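Local coordinates for protein UDP-N-acetylglucosamine pyrophosphorylase (Entamoeba histolytica, PDB 3OC9) that probably makes UDP-N-acetylglucosamine and diphosphate from UTP and N-acetylglucosamine 1-phosphate, as a nucleotidyltransferase of the UDPGP type 1 family, at residues L77-L82 against V194-I199. Sequence-based numbering, arbitrary orientation.
Sequences LRLQEL and VDPNMI
Leu79 reaches from helix 68-87 to the backbone of Val194 and the ring of Pro196, and illustrates how one forked apolar side chain can seat a helix against the start of another. The two methyls share the work unequally: CD1 lies against the main chain of Val194, 3.6 Å from its O, while CD2 rests mainly on the proline, 3.7 Å from Pro196 CD with Pro196 CG slightly farther off, and also borders Val194 O. The leucine fork and the pyrrolidine ring meet at a slant, and the ring turns its CD-CG side to CD2. With CG beside the backbone N and anti to the carbonyl carbon (chi1 -72°), the leucine extends outward from its helix and sets both methyls before the 194-199 backbone. Val194 adds a looser apolar touch through CB. No hydrogen bond joins the segments; the contact is small, buried and held by van der Waals packing.

Asp195, just before the proline and with its CB directed away from segment 77-82, is the N-cap of helix 196-204. Its OD1 accepts two bonds from Asn197: the backbone N, 3.2 Å away, approaches from above the carboxylate plane, whereas ND2, at 3.0 Å, meets the syn lone pair of OD1. The other oxygen, OD2, forms a salt bridge with Lys212 of strand 209-215, tying the cap to the central sheet. On helix 68-87, Arg78 NH1 forms a hydrogen-bonded salt bridge with Glu81 OE1 at 2.9 Å, and Leu82 CD2 sits over one face of the guanidinium.

In the GT-A-like nucleotidyltransferase fold, this contact joins helix 68-87 to the beginning of helix 196-204. Helix 21-32 adjoins both segments, with Leu28 touching Pro196 and Tyr24 touching Leu82, while Val194 packs on Thr36 and Leu38 of the sheet strand 36-41.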
loop_
_atom_site.group_PDB
_atom_site.type_symbol
_atom_site.label_atom_id
_atom_site.label_comp_id
_atom_site.label_asym_id
_atom_site.label_seq_id
_atom_site.Cartn_x
_atom_site.Cartn_y
_atom_site.Cartn_z
ATOM N N LEU A 77 15.303 3.974 -4.584
ATOM C CA LEU A 77 16.685 4.112 -5.097
ATOM C C LEU A 77 16.991 3.165 -6.287
ATOM O O LEU A 77 17.608 3.582 -7.285
ATOM C CB LEU A 77 17.722 3.960 -3.968
ATOM C CG LEU A 77 17.831 5.139 -2.973
ATOM C CD1 LEU A 77 18.650 4.717 -1.765
ATOM C CD2 LEU A 77 18.435 6.417 -3.597
ATOM N N ARG A 78 16.512 1.923 -6.209
ATOM C CA ARG A 78 16.744 0.920 -7.292
ATOM C C ARG A 78 15.949 1.230 -8.573
ATOM O O ARG A 78 16.473 1.080 -9.690
ATOM C CB ARG A 78 16.454 -0.502 -6.785
ATOM C CG ARG A 78 16.603 -1.631 -7.831
ATOM C CD ARG A 78 18.039 -1.686 -8.410
ATOM N NE ARG A 78 18.241 -2.868 -9.260
ATOM C CZ ARG A 78 19.308 -3.051 -10.043
ATOM N NH1 ARG A 78 20.269 -2.123 -10.104
ATOM N NH2 ARG A 78 19.416 -4.162 -10.763
ATOM N N LEU A 79 14.682 1.640 -8.407
ATOM C CA LEU A 79 13.845 2.086 -9.516
ATOM C C LEU A 79 14.440 3.307 -10.238
ATOM O O LEU A 79 14.463 3.349 -11.479
ATOM C CB LEU A 79 12.400 2.381 -9.028
ATOM C CG LEU A 79 11.585 1.123 -8.671
ATOM C CD1 LEU A 79 10.330 1.507 -7.854
ATOM C CD2 LEU A 79 11.179 0.368 -9.967
ATOM N N GLN A 80 14.945 4.287 -9.479
ATOM C CA GLN A 80 15.622 5.446 -10.101
ATOM C C GLN A 80 16.835 5.017 -10.960
ATOM O O GLN A 80 17.038 5.534 -12.065
ATOM C CB GLN A 80 16.059 6.488 -9.038
ATOM C CG GLN A 80 14.881 7.325 -8.447
ATOM C CD GLN A 80 15.275 8.230 -7.256
ATOM O OE1 GLN A 80 14.448 9.011 -6.769
ATOM N NE2 GLN A 80 16.519 8.115 -6.781
ATOM N N GLU A 81 17.606 4.074 -10.429
ATOM C CA GLU A 81 18.818 3.520 -11.086
ATOM C C GLU A 81 18.492 2.797 -12.408
ATOM O O GLU A 81 19.146 3.044 -13.425
ATOM C CB GLU A 81 19.531 2.585 -10.116
ATOM C CG GLU A 81 20.881 2.044 -10.584
ATOM C CD GLU A 81 21.642 1.348 -9.460
ATOM O OE1 GLU A 81 21.125 0.377 -8.850
ATOM O OE2 GLU A 81 22.783 1.792 -9.190
ATOM N N LEU A 82 17.475 1.935 -12.398
ATOM C CA LEU A 82 17.027 1.237 -13.616
ATOM C C LEU A 82 16.579 2.202 -14.735
ATOM O O LEU A 82 16.934 2.011 -15.921
ATOM C CB LEU A 82 15.921 0.206 -13.285
ATOM C CG LEU A 82 16.326 -1.025 -12.451
ATOM C CD1 LEU A 82 15.122 -1.959 -12.164
ATOM C CD2 LEU A 82 17.434 -1.835 -13.156
ATOM N N VAL A 194 6.454 2.160 -7.095
ATOM C CA VAL A 194 6.171 2.735 -8.442
ATOM C C VAL A 194 6.550 1.710 -9.553
ATOM O O VAL A 194 7.595 1.823 -10.214
ATOM C CB VAL A 194 6.823 4.168 -8.634
ATOM C CG1 VAL A 194 6.433 4.811 -9.996
ATOM C CG2 VAL A 194 6.430 5.112 -7.492
ATOM N N ASP A 195 5.680 0.706 -9.736
ATOM C CA ASP A 195 5.944 -0.483 -10.587
ATOM C C ASP A 195 5.969 -0.072 -12.075
ATOM O O ASP A 195 4.930 0.327 -12.602
ATOM C CB ASP A 195 4.826 -1.535 -10.318
ATOM C CG ASP A 195 4.952 -2.812 -11.172
ATOM O OD1 ASP A 195 5.979 -2.979 -11.855
ATOM O OD2 ASP A 195 4.000 -3.652 -11.174
ATOM N N PRO A 196 7.139 -0.173 -12.767
ATOM C CA PRO A 196 7.164 0.259 -14.190
ATOM C C PRO A 196 6.138 -0.479 -15.081
ATOM O O PRO A 196 5.617 0.131 -16.044
ATOM C CB PRO A 196 8.613 -0.038 -14.652
ATOM C CG PRO A 196 9.385 -0.351 -13.429
ATOM C CD PRO A 196 8.452 -0.622 -12.275
ATOM N N ASN A 197 5.883 -1.767 -14.788
ATOM C CA ASN A 197 4.853 -2.562 -15.527
ATOM C C ASN A 197 3.474 -1.887 -15.472
ATOM O O ASN A 197 2.755 -1.784 -16.501
ATOM C CB ASN A 197 4.743 -4.008 -14.966
ATOM C CG ASN A 197 6.053 -4.797 -15.069
ATOM O OD1 ASN A 197 6.447 -5.224 -16.160
ATOM N ND2 ASN A 197 6.723 -5.008 -13.922
ATOM N N MET A 198 3.117 -1.413 -14.278
ATOM C CA MET A 198 1.791 -0.783 -14.033
ATOM C C MET A 198 1.700 0.650 -14.628
ATOM O O MET A 198 0.663 1.035 -15.208
ATOM C CB MET A 198 1.520 -0.824 -12.501
ATOM C CG MET A 198 0.218 -0.182 -12.015
ATOM S SD MET A 198 0.227 -0.122 -10.187
ATOM C CE MET A 198 -1.526 0.095 -9.923
ATOM N N ILE A 199 2.783 1.434 -14.497
ATOM C CA ILE A 199 2.828 2.813 -15.072
ATOM C C ILE A 199 2.671 2.756 -16.613
ATOM O O ILE A 199 1.880 3.511 -17.206
ATOM C CB ILE A 199 4.153 3.564 -14.671
ATOM C CG1 ILE A 199 4.267 3.721 -13.145
ATOM C CG2 ILE A 199 4.340 4.917 -15.458
ATOM C CD1 ILE A 199 3.183 4.547 -12.461
#